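Prolyl endopeptidase (Myxococcus xanthus, PDB 2BKL) probably cleaves oligopeptides on the carboxyl side of proline, and more slowly of alanine, as a serine protease of the S9A family. Local coordinates at residues G248-D253 / A496-K501; G454-N459 / G532-L537; V563-F568 / T573-Y578. All coordinates share one frame; numbering follows the deposited sequence.

How the contacts relate
The centre of contact 2 lies about 9 Å from the centre of the chain; those of contacts 1 and 3 lie about 17 Å from it. Contact 1 is partly buried, and contacts 2 and 3 are buried. Contact 1 spans the two domains with a hydroxyl over a guanidinium. Contact 2 joins two parts of the hydrolase domain through an amide hydrogen bond beside the nucleophile. Contact 3 is local aromatic packing in the same domain. All three touch the ligand. The helical turn at 575-578 connects them: Leu499 N lies 2.8 Å from Glu577 O, Phe456 N lies 2.9 Å from Glu577 OE2, and Asn534 OD1 lies 2.7 Å from Tyr578 OH.

Contact 1 (G248-D253 / A496-K501); sequences GWSEND and AGRLDK. With ZAH (N-[(benzyloxy)carbonyl]-L-alanyl-L-proline), chain C.
Ser250 carries OG anti to its carbonyl carbon (chi1 -50°), and Arg498 sends CG between its backbone N and carbonyl carbon (chi1 72°) before running extended to NE. These torsions bring the serine hydroxyl over one face of the guanidinium. OG stands 2.9 Å above the plane, over its centre, and lies 3.0 Å from Arg498 CZ. The three guanidinium nitrogens are nearly equidistant from OG, with Arg498 NH1 and NH2 both 3.2 Å from Ser250 OG. Their angles are too poor for hydrogen bonds, so this is a polar group resting on a cationic face. Ser250 CB packs beside the same group, 3.5 Å from Arg498 NH2. The arginine finds its charged partner in Asp495, which forms a salt bridge to NE. The contact joins two domains: 248-253 leads into a strand of the N-terminal beta-propeller, and 496-501 is a loop between helices 491-495 and 503-518 of the alpha/beta-hydrolase domain. An alanine in place of Arg498 would probably leave Asp495 without its salt-bridge mate and open a gap beside the Ser250 hydroxyl. The buried area is small, 79 Å² in all, so these segments meet through one residue pair, Ser250 and Arg498. Next to Ser250, Trp249 turns toward the ligand. Trp249 also meets Phe456 edge-to-face. Its CZ2 comes within 3.5 Å of N14, in the alanyl part of the bound ZAH, and its CH2 lies 4.0 Å from ZAH O16.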
loop_
_atom_site.group_PDB
_atom_site.type_symbol
_atom_site.label_atom_id
_atom_site.label_comp_id
_atom_site.label_asym_id
_atom_site.label_seq_id
_atom_site.Cartn_x
_atom_site.Cartn_y
_atom_site.Cartn_z
ATOM N N GLY A 248 13.123 -7.343 3.617
ATOM C CA GLY A 248 12.264 -6.230 3.952
ATOM C C GLY A 248 12.357 -5.174 2.870
ATOM O O GLY A 248 12.344 -5.480 1.664
ATOM N N TRP A 249 12.406 -3.924 3.317
ATOM C CA TRP A 249 12.370 -2.754 2.468
ATOM C C TRP A 249 13.702 -2.006 2.508
ATOM O O TRP A 249 13.784 -0.859 2.080
ATOM C CB TRP A 249 11.190 -1.865 2.929
ATOM C CG TRP A 249 9.859 -2.421 2.511
ATOM C CD1 TRP A 249 9.101 -2.004 1.453
ATOM C CD2 TRP A 249 9.165 -3.579 3.050
ATOM N NE1 TRP A 249 7.981 -2.778 1.323
ATOM C CE2 TRP A 249 7.995 -3.748 2.289
ATOM C CE3 TRP A 249 9.378 -4.436 4.136
ATOM C CZ2 TRP A 249 7.065 -4.746 2.549
ATOM C CZ3 TRP A 249 8.441 -5.465 4.368
ATOM C CH2 TRP A 249 7.311 -5.590 3.589
ATOM N N SER A 250 14.772 -2.626 3.005
ATOM C CA SER A 250 16.052 -1.909 3.165
ATOM C C SER A 250 17.223 -2.490 2.440
ATOM O O SER A 250 18.210 -1.785 2.217
ATOM C CB SER A 250 16.437 -1.833 4.637
ATOM O OG SER A 250 15.325 -1.349 5.365
ATOM N N GLU A 251 17.156 -3.766 2.091
ATOM C CA GLU A 251 18.270 -4.380 1.381
ATOM C C GLU A 251 17.801 -5.565 0.585
ATOM O O GLU A 251 16.756 -6.136 0.877
ATOM C CB GLU A 251 19.441 -4.714 2.327
ATOM C CG GLU A 251 19.227 -5.873 3.252
ATOM C CD GLU A 251 20.469 -6.247 4.075
ATOM O OE1 GLU A 251 21.244 -5.378 4.537
ATOM O OE2 GLU A 251 20.656 -7.453 4.292
ATOM N N ASN A 252 18.503 -5.858 -0.484
ATOM C CA ASN A 252 18.220 -7.061 -1.267
ATOM C C ASN A 252 19.440 -7.557 -2.012
ATOM O O ASN A 252 20.418 -6.842 -2.177
ATOM C CB ASN A 252 17.060 -6.839 -2.250
ATOM C CG ASN A 252 17.408 -5.902 -3.382
ATOM O OD1 ASN A 252 17.284 -4.683 -3.221
ATOM N ND2 ASN A 252 17.752 -6.448 -4.545
ATOM N N ASP A 253 19.353 -8.809 -2.439
ATOM C CA ASP A 253 20.309 -9.421 -3.341
ATOM C C ASP A 253 19.716 -9.499 -4.714
ATOM O O ASP A 253 18.489 -9.571 -4.880
ATOM C CB ASP A 253 20.616 -10.843 -2.900
ATOM C CG ASP A 253 21.201 -10.917 -1.515
ATOM O OD1 ASP A 253 21.837 -9.937 -1.064
ATOM O OD2 ASP A 253 21.063 -11.945 -0.813
ATOM N N ALA A 496 15.535 6.400 9.715
ATOM C CA ALA A 496 15.290 7.124 10.954
ATOM C C ALA A 496 13.890 6.893 11.523
ATOM O O ALA A 496 13.529 7.518 12.532
ATOM C CB ALA A 496 15.541 8.602 10.764
ATOM N N GLY A 497 13.097 6.011 10.923
ATOM C CA GLY A 497 11.782 5.692 11.436
ATOM C C GLY A 497 11.494 4.214 11.440
ATOM O O GLY A 497 10.363 3.823 11.249
ATOM N N ARG A 498 12.519 3.399 11.614
ATOM C CA ARG A 498 12.316 1.952 11.706
ATOM C C ARG A 498 13.228 1.337 12.773
ATOM O O ARG A 498 14.132 1.991 13.325
ATOM C CB ARG A 498 12.536 1.311 10.339
ATOM C CG ARG A 498 13.944 1.270 9.891
ATOM C CD ARG A 498 14.057 0.892 8.420
ATOM N NE ARG A 498 15.434 0.601 8.067
ATOM C CZ ARG A 498 16.013 -0.593 8.138
ATOM N NH1 ARG A 498 15.344 -1.660 8.513
ATOM N NH2 ARG A 498 17.283 -0.704 7.816
ATOM N N LEU A 499 12.988 0.063 13.073
ATOM C CA LEU A 499 13.750 -0.635 14.081
ATOM C C LEU A 499 13.814 0.144 15.402
ATOM O O LEU A 499 12.790 0.527 15.937
ATOM C CB LEU A 499 15.128 -1.049 13.534
ATOM C CG LEU A 499 15.064 -1.934 12.303
ATOM C CD1 LEU A 499 16.437 -2.110 11.683
ATOM C CD2 LEU A 499 14.433 -3.307 12.608
ATOM N N ASP A 500 15.013 0.399 15.925
ATOM C CA ASP A 500 15.156 1.074 17.207
ATOM C C ASP A 500 14.725 2.537 17.166
ATOM O O ASP A 500 14.544 3.151 18.216
ATOM C CB ASP A 500 16.624 1.030 17.654
ATOM C CG ASP A 500 17.579 1.555 16.584
ATOM O OD1 ASP A 500 17.726 0.892 15.520
ATOM O OD2 ASP A 500 18.214 2.629 16.680
ATOM N N LYS A 501 14.538 3.087 15.952
ATOM C CA LYS A 501 14.155 4.483 15.770
ATOM C C LYS A 501 12.686 4.651 15.442
ATOM O O LYS A 501 12.260 5.756 15.085
ATOM C CB LYS A 501 14.965 5.131 14.668
ATOM C CG LYS A 501 16.469 4.953 14.857
ATOM C CD LYS A 501 17.091 5.880 15.802
ATOM C CE LYS A 501 18.525 6.213 15.322
ATOM N NZ LYS A 501 19.361 4.996 15.087
HETATM C C1 ZAH C . 0.205 -2.596 6.471
HETATM O O2 ZAH C . 0.996 -1.470 6.774
HETATM C C3 ZAH C . 1.002 -3.921 6.504
HETATM C C4 ZAH C . 1.553 -4.221 7.901
HETATM C C5 ZAH C . 2.955 -3.625 7.950
HETATM C C6 ZAH C . 3.447 -3.546 6.529
HETATM N N7 ZAH C . 2.269 -3.887 5.740
HETATM C C8 ZAH C . 2.312 -4.048 4.420
HETATM O O9 ZAH C . 1.204 -4.427 3.809
HETATM C C10 ZAH C . 3.649 -4.100 3.648
HETATM C C11 ZAH C . 3.966 -2.631 3.368
HETATM N N14 ZAH C . 3.523 -4.795 2.391
HETATM C C15 ZAH C . 3.431 -6.103 2.340
HETATM O O16 ZAH C . 3.540 -6.840 3.415
HETATM O O17 ZAH C . 3.246 -6.717 1.058
HETATM C C18 ZAH C . 2.994 -8.144 1.114
HETATM C C19 ZAH C . 2.517 -8.695 -0.234
HETATM C C20 ZAH C . 3.393 -8.678 -1.328
HETATM C C21 ZAH C . 2.967 -9.166 -2.564
HETATM C C22 ZAH C . 1.679 -9.690 -2.697
HETATM C C23 ZAH C . 0.810 -9.731 -1.603
HETATM C C24 ZAH C . 1.231 -9.230 -0.372
#

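Contact 2 (G454-N459 / G532-L537); sequences GGFNVN and GSNGGL. With ZAH (N-[(benzyloxy)carbonyl]-L-alanyl-L-proline), chain C.
Gly455 CA lies 6.9 Å from Asn534 CA, and Gly454 CA lies as far from Gly535 CA, before the chain folds into a type I' turn from Gly455 to Val458. The helix 534-545 follows what is probably the nucleophile elbow of the alpha/beta-hydrolase fold, with Ser533 between strand 527-532 and the helix at a positive phi. Asn534 reaches across with CG anti to its backbone N (chi1 174°). Its ND2 gives a hydrogen bond of 3.1 Å to Gly454 O. That bond is nearly straight at the hydrogen and lies in the amide plane, but the donor sits above the carbonyl plane. A side chain on Gly455 would clash with Asn534 ND2, which favours glycine there. Asn534 OD1 is held by Tyr578 OH and Lys502 NZ, so both ends of the buried amide are engaged. The Phe456 ring stands 80° to this amide and meets it at its edge, CE1 lying 3.8 Å from Asn534 OD1. One face of the ring carries the prolyl ring of ZAH, with Phe456 CZ 3.4 Å from ZAH C6. Ser533 OG is covalently bonded to ZAH C1, as expected of a serine nucleophile. Asn534 backbone N donates a 2.8 Å hydrogen bond to ZAH O2, at an N-H...O angle of 167°.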
loop_
_atom_site.group_PDB
_atom_site.type_symbol
_atom_site.label_atom_id
_atom_site.label_comp_id
_atom_site.label_asym_id
_atom_site.label_seq_id
_atom_site.Cartn_x
_atom_site.Cartn_y
_atom_site.Cartn_z
ATOM N N GLY A 454 4.058 6.257 7.975
ATOM C CA GLY A 454 5.359 6.318 8.625
ATOM C C GLY A 454 6.058 4.981 8.695
ATOM O O GLY A 454 6.202 4.406 9.762
ATOM N N GLY A 455 6.490 4.496 7.559
ATOM C CA GLY A 455 7.117 3.198 7.510
ATOM C C GLY A 455 7.236 2.644 6.127
ATOM O O GLY A 455 6.601 3.092 5.166
ATOM N N PHE A 456 8.099 1.640 6.019
ATOM C CA PHE A 456 8.215 0.790 4.856
ATOM C C PHE A 456 8.596 1.525 3.568
ATOM O O PHE A 456 8.307 1.054 2.477
ATOM C CB PHE A 456 6.932 -0.042 4.677
ATOM C CG PHE A 456 6.670 -0.948 5.830
ATOM C CD1 PHE A 456 5.973 -0.525 6.952
ATOM C CD2 PHE A 456 7.230 -2.255 5.839
ATOM C CE1 PHE A 456 5.818 -1.372 8.049
ATOM C CE2 PHE A 456 7.050 -3.100 6.914
ATOM C CZ PHE A 456 6.343 -2.672 8.020
ATOM N N ASN A 457 9.254 2.685 3.690
ATOM C CA ASN A 457 9.676 3.460 2.528
ATOM C C ASN A 457 8.502 3.973 1.699
ATOM O O ASN A 457 8.670 4.377 0.549
ATOM C CB ASN A 457 10.653 2.637 1.683
ATOM C CG ASN A 457 11.664 3.469 0.964
ATOM O OD1 ASN A 457 12.239 4.419 1.515
ATOM N ND2 ASN A 457 11.900 3.122 -0.304
ATOM N N VAL A 458 7.308 4.000 2.285
ATOM C CA VAL A 458 6.097 4.444 1.616
ATOM C C VAL A 458 5.984 5.950 1.701
ATOM O O VAL A 458 6.181 6.534 2.766
ATOM C CB VAL A 458 4.859 3.774 2.258
ATOM C CG1 VAL A 458 3.546 4.352 1.728
ATOM C CG2 VAL A 458 4.895 2.292 1.986
ATOM N N ASN A 459 5.691 6.586 0.585
ATOM C CA ASN A 459 5.544 8.031 0.547
ATOM C C ASN A 459 4.098 8.458 0.572
ATOM O O ASN A 459 3.238 7.831 -0.061
ATOM C CB ASN A 459 6.198 8.591 -0.698
ATOM C CG ASN A 459 7.620 8.172 -0.795
ATOM O OD1 ASN A 459 8.348 8.288 0.164
ATOM N ND2 ASN A 459 8.002 7.604 -1.927
ATOM N N GLY A 532 -4.077 3.348 8.888
ATOM C CA GLY A 532 -4.333 1.917 8.683
ATOM C C GLY A 532 -3.076 1.034 8.592
ATOM O O GLY A 532 -2.090 1.539 8.000
ATOM N N SER A 533 -3.117 -0.218 9.157
ATOM C CA SER A 533 -2.039 -1.221 9.068
ATOM C C SER A 533 -0.790 -0.790 9.912
ATOM O O SER A 533 -0.903 -0.741 11.284
ATOM C CB SER A 533 -1.717 -1.477 7.579
ATOM O OG SER A 533 -0.882 -2.637 7.436
ATOM N N ASN A 534 0.357 -0.455 9.314
ATOM C CA ASN A 534 1.380 0.267 10.053
ATOM C C ASN A 534 0.872 1.652 10.503
ATOM O O ASN A 534 1.359 2.186 11.503
ATOM C CB ASN A 534 2.605 0.400 9.115
ATOM C CG ASN A 534 3.685 1.244 9.695
ATOM O OD1 ASN A 534 4.327 0.881 10.650
ATOM N ND2 ASN A 534 3.869 2.440 9.121
ATOM N N GLY A 535 -0.093 2.225 9.782
ATOM C CA GLY A 535 -0.734 3.469 10.216
ATOM C C GLY A 535 -1.688 3.242 11.386
ATOM O O GLY A 535 -2.019 4.153 12.135
ATOM N N GLY A 536 -2.209 2.021 11.493
ATOM C CA GLY A 536 -3.022 1.652 12.630
ATOM C C GLY A 536 -2.169 1.599 13.880
ATOM O O GLY A 536 -2.560 2.055 14.922
ATOM N N LEU A 537 -0.962 1.015 13.757
ATOM C CA LEU A 537 0.040 1.053 14.809
ATOM C C LEU A 537 0.314 2.513 15.197
ATOM O O LEU A 537 0.340 2.857 16.376
ATOM C CB LEU A 537 1.318 0.363 14.320
ATOM C CG LEU A 537 2.558 0.565 15.169
ATOM C CD1 LEU A 537 2.347 0.038 16.579
ATOM C CD2 LEU A 537 3.723 -0.107 14.527
HETATM C C1 ZAH C . 0.205 -2.596 6.471
HETATM O O2 ZAH C . 0.996 -1.470 6.774
HETATM C C3 ZAH C . 1.002 -3.921 6.504
HETATM C C4 ZAH C . 1.553 -4.221 7.901
HETATM C C5 ZAH C . 2.955 -3.625 7.950
HETATM C C6 ZAH C . 3.447 -3.546 6.529
HETATM N N7 ZAH C . 2.269 -3.887 5.740
HETATM C C8 ZAH C . 2.312 -4.048 4.420
HETATM O O9 ZAH C . 1.204 -4.427 3.809
HETATM C C10 ZAH C . 3.649 -4.100 3.648
HETATM C C11 ZAH C . 3.966 -2.631 3.368
HETATM N N14 ZAH C . 3.523 -4.795 2.391
HETATM C C15 ZAH C . 3.431 -6.103 2.340
HETATM O O16 ZAH C . 3.540 -6.840 3.415
HETATM O O17 ZAH C . 3.246 -6.717 1.058
HETATM C C18 ZAH C . 2.994 -8.144 1.114
HETATM C C19 ZAH C . 2.517 -8.695 -0.234
HETATM C C20 ZAH C . 3.393 -8.678 -1.328
HETATM C C21 ZAH C . 2.967 -9.166 -2.564
HETATM C C22 ZAH C . 1.679 -9.690 -2.697
HETATM C C23 ZAH C . 0.810 -9.731 -1.603
HETATM C C24 ZAH C . 1.231 -9.230 -0.372
#

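Contact 3 (V563-F568 / T573-Y578); sequences VRYHLF and TWIPEY. With ZAH (N-[(benzyloxy)carbonyl]-L-alanyl-L-proline), chain C.
The proline-binding side of the ligand pocket is walled by Trp574 and Tyr578, and Tyr565 packs behind them. Tyr578 points its ring edge at the face of Tyr565 in a T-shaped pair, with centroids 5.4 Å apart and planes at 79°. Tyr578 CD2 comes within 3.8 Å of Tyr565 CZ. The phenol end of Tyr565 passes over the start of the helical turn, its OH 3.5 Å from Ile575 CG1, and hydrogen-bonds to Gly579 O just beyond. Tyr565 CD2 touches the indole edge of Trp574 at CE3. Segments 563-568 and 573-578 belong to the alpha/beta-hydrolase domain, in the excursion that follows strand 552-556. Here a 3-10 turn packs against helix 575-578, and His566 CB adds to the seam by meeting Ile575 CD1 at 4.0 Å. Trp574 has CG anti to its carbonyl carbon (chi1 -48°), which turns the indole to the ligand. The prolyl ring of ZAH lies over one indole face, with C5 3.7 Å above its plane. Thr573 OG1 is on the opposite face. Trp574 NE1 donates to ZAH O16 at 2.9 Å, the acceptor lying in the indole plane.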
loop_
_atom_site.group_PDB
_atom_site.type_symbol
_atom_site.label_atom_id
_atom_site.label_comp_id
_atom_site.label_asym_id
_atom_site.label_seq_id
_atom_site.Cartn_x
_atom_site.Cartn_y
_atom_site.Cartn_z
ATOM N N VAL A 563 4.569 -7.177 20.664
ATOM C CA VAL A 563 5.323 -8.253 21.286
ATOM C C VAL A 563 5.000 -9.585 20.613
ATOM O O VAL A 563 5.826 -10.496 20.610
ATOM C CB VAL A 563 5.041 -8.282 22.807
ATOM C CG1 VAL A 563 5.713 -9.470 23.476
ATOM C CG2 VAL A 563 5.489 -6.966 23.445
ATOM N N ARG A 564 3.799 -9.710 20.050
ATOM C CA ARG A 564 3.353 -10.972 19.462
ATOM C C ARG A 564 3.033 -10.913 17.954
ATOM O O ARG A 564 2.659 -11.905 17.357
ATOM C CB ARG A 564 2.138 -11.515 20.199
ATOM C CG ARG A 564 2.426 -11.890 21.625
ATOM C CD ARG A 564 1.251 -12.371 22.428
ATOM N NE ARG A 564 0.565 -13.536 21.893
ATOM C CZ ARG A 564 0.996 -14.804 22.005
ATOM N NH1 ARG A 564 2.184 -15.084 22.541
ATOM N NH2 ARG A 564 0.224 -15.785 21.538
ATOM N N TYR A 565 3.204 -9.764 17.314
ATOM C CA TYR A 565 2.747 -9.632 15.915
ATOM C C TYR A 565 3.394 -10.651 14.956
ATOM O O TYR A 565 2.772 -11.047 13.983
ATOM C CB TYR A 565 2.946 -8.200 15.392
ATOM C CG TYR A 565 4.325 -7.980 14.829
ATOM C CD1 TYR A 565 5.399 -7.640 15.650
ATOM C CD2 TYR A 565 4.597 -8.215 13.474
ATOM C CE1 TYR A 565 6.693 -7.491 15.134
ATOM C CE2 TYR A 565 5.905 -8.078 12.956
ATOM C CZ TYR A 565 6.928 -7.727 13.774
ATOM O OH TYR A 565 8.180 -7.626 13.253
ATOM N N HIS A 566 4.636 -11.020 15.231
ATOM C CA HIS A 566 5.395 -11.879 14.329
ATOM C C HIS A 566 4.842 -13.327 14.276
ATOM O O HIS A 566 5.205 -14.090 13.391
ATOM C CB HIS A 566 6.863 -11.902 14.740
ATOM C CG HIS A 566 7.069 -12.399 16.134
ATOM N ND1 HIS A 566 6.774 -11.633 17.241
ATOM C CD2 HIS A 566 7.453 -13.611 16.603
ATOM C CE1 HIS A 566 6.988 -12.348 18.332
ATOM N NE2 HIS A 566 7.396 -13.556 17.972
ATOM N N LEU A 567 3.964 -13.682 15.204
ATOM C CA LEU A 567 3.415 -15.040 15.303
ATOM C C LEU A 567 2.222 -15.308 14.400
ATOM O O LEU A 567 1.744 -16.450 14.316
ATOM C CB LEU A 567 3.027 -15.335 16.759
ATOM C CG LEU A 567 4.141 -15.197 17.792
ATOM C CD1 LEU A 567 3.578 -15.249 19.215
ATOM C CD2 LEU A 567 5.192 -16.286 17.603
ATOM N N PHE A 568 1.705 -14.270 13.758
ATOM C CA PHE A 568 0.452 -14.363 13.036
ATOM C C PHE A 568 0.541 -13.826 11.621
ATOM O O PHE A 568 1.210 -12.828 11.354
ATOM C CB PHE A 568 -0.624 -13.537 13.748
ATOM C CG PHE A 568 -0.889 -13.971 15.178
ATOM C CD1 PHE A 568 -0.109 -13.527 16.238
ATOM C CD2 PHE A 568 -1.953 -14.812 15.437
ATOM C CE1 PHE A 568 -0.362 -13.946 17.531
ATOM C CE2 PHE A 568 -2.231 -15.220 16.736
ATOM C CZ PHE A 568 -1.416 -14.781 17.779
ATOM N N THR A 573 7.412 -11.295 7.788
ATOM C CA THR A 573 7.942 -10.508 6.688
ATOM C C THR A 573 8.238 -9.072 7.073
ATOM O O THR A 573 8.929 -8.388 6.316
ATOM C CB THR A 573 7.018 -10.514 5.435
ATOM O OG1 THR A 573 5.793 -9.821 5.683
ATOM C CG2 THR A 573 6.671 -11.947 4.970
ATOM N N TRP A 574 7.692 -8.615 8.210
ATOM C CA TRP A 574 7.959 -7.246 8.686
ATOM C C TRP A 574 9.029 -7.187 9.755
ATOM O O TRP A 574 9.366 -6.095 10.207
ATOM C CB TRP A 574 6.674 -6.558 9.158
ATOM C CG TRP A 574 5.605 -6.733 8.132
ATOM C CD1 TRP A 574 5.727 -6.548 6.800
ATOM C CD2 TRP A 574 4.267 -7.146 8.369
ATOM N NE1 TRP A 574 4.549 -6.860 6.162
ATOM C CE2 TRP A 574 3.637 -7.231 7.113
ATOM C CE3 TRP A 574 3.535 -7.471 9.521
ATOM C CZ2 TRP A 574 2.324 -7.659 6.963
ATOM C CZ3 TRP A 574 2.202 -7.915 9.356
ATOM C CH2 TRP A 574 1.633 -7.987 8.084
ATOM N N ILE A 575 9.625 -8.316 10.122
ATOM C CA ILE A 575 10.712 -8.281 11.081
ATOM C C ILE A 575 11.888 -7.370 10.662
ATOM O O ILE A 575 12.446 -6.677 11.499
ATOM C CB ILE A 575 11.157 -9.719 11.428
ATOM C CG1 ILE A 575 10.080 -10.381 12.326
ATOM C CG2 ILE A 575 12.540 -9.759 12.113
ATOM C CD1 ILE A 575 10.280 -11.885 12.588
ATOM N N PRO A 576 12.245 -7.315 9.375
ATOM C CA PRO A 576 13.305 -6.380 8.975
ATOM C C PRO A 576 13.002 -4.910 9.217
ATOM O O PRO A 576 13.935 -4.078 9.229
ATOM C CB PRO A 576 13.479 -6.666 7.478
ATOM C CG PRO A 576 13.050 -8.111 7.340
ATOM C CD PRO A 576 11.830 -8.184 8.254
ATOM N N GLU A 577 11.721 -4.570 9.369
ATOM C CA GLU A 577 11.268 -3.204 9.635
ATOM C C GLU A 577 11.093 -2.899 11.128
ATOM O O GLU A 577 11.494 -1.839 11.610
ATOM C CB GLU A 577 9.949 -2.911 8.898
ATOM C CG GLU A 577 9.496 -1.462 8.933
ATOM C CD GLU A 577 10.215 -0.516 7.978
ATOM O OE1 GLU A 577 11.052 -0.951 7.165
ATOM O OE2 GLU A 577 9.896 0.688 8.043
ATOM N N TYR A 578 10.494 -3.825 11.880
ATOM C CA TYR A 578 10.150 -3.582 13.271
ATOM C C TYR A 578 11.083 -4.257 14.282
ATOM O O TYR A 578 11.199 -3.804 15.409
ATOM C CB TYR A 578 8.774 -4.134 13.555
ATOM C CG TYR A 578 7.610 -3.504 12.845
ATOM C CD1 TYR A 578 7.381 -2.134 12.900
ATOM C CD2 TYR A 578 6.684 -4.285 12.153
ATOM C CE1 TYR A 578 6.286 -1.566 12.278
ATOM C CE2 TYR A 578 5.558 -3.727 11.537
ATOM C CZ TYR A 578 5.357 -2.355 11.607
ATOM O OH TYR A 578 4.247 -1.826 10.995
HETATM C C1 ZAH C . 0.205 -2.596 6.471
HETATM O O2 ZAH C . 0.996 -1.470 6.774
HETATM C C3 ZAH C . 1.002 -3.921 6.504
HETATM C C4 ZAH C . 1.553 -4.221 7.901
HETATM C C5 ZAH C . 2.955 -3.625 7.950
HETATM C C6 ZAH C . 3.447 -3.546 6.529
HETATM N N7 ZAH C . 2.269 -3.887 5.740
HETATM C C8 ZAH C . 2.312 -4.048 4.420
HETATM O O9 ZAH C . 1.204 -4.427 3.809
HETATM C C10 ZAH C . 3.649 -4.100 3.648
HETATM C C11 ZAH C . 3.966 -2.631 3.368
HETATM N N14 ZAH C . 3.523 -4.795 2.391
HETATM C C15 ZAH C . 3.431 -6.103 2.340
HETATM O O16 ZAH C . 3.540 -6.840 3.415
HETATM O O17 ZAH C . 3.246 -6.717 1.058
HETATM C C18 ZAH C . 2.994 -8.144 1.114
HETATM C C19 ZAH C . 2.517 -8.695 -0.234
HETATM C C20 ZAH C . 3.393 -8.678 -1.328
HETATM C C21 ZAH C . 2.967 -9.166 -2.564
HETATM C C22 ZAH C . 1.679 -9.690 -2.697
HETATM C C23 ZAH C . 0.810 -9.731 -1.603
HETATM C C24 ZAH C . 1.231 -9.230 -0.372
#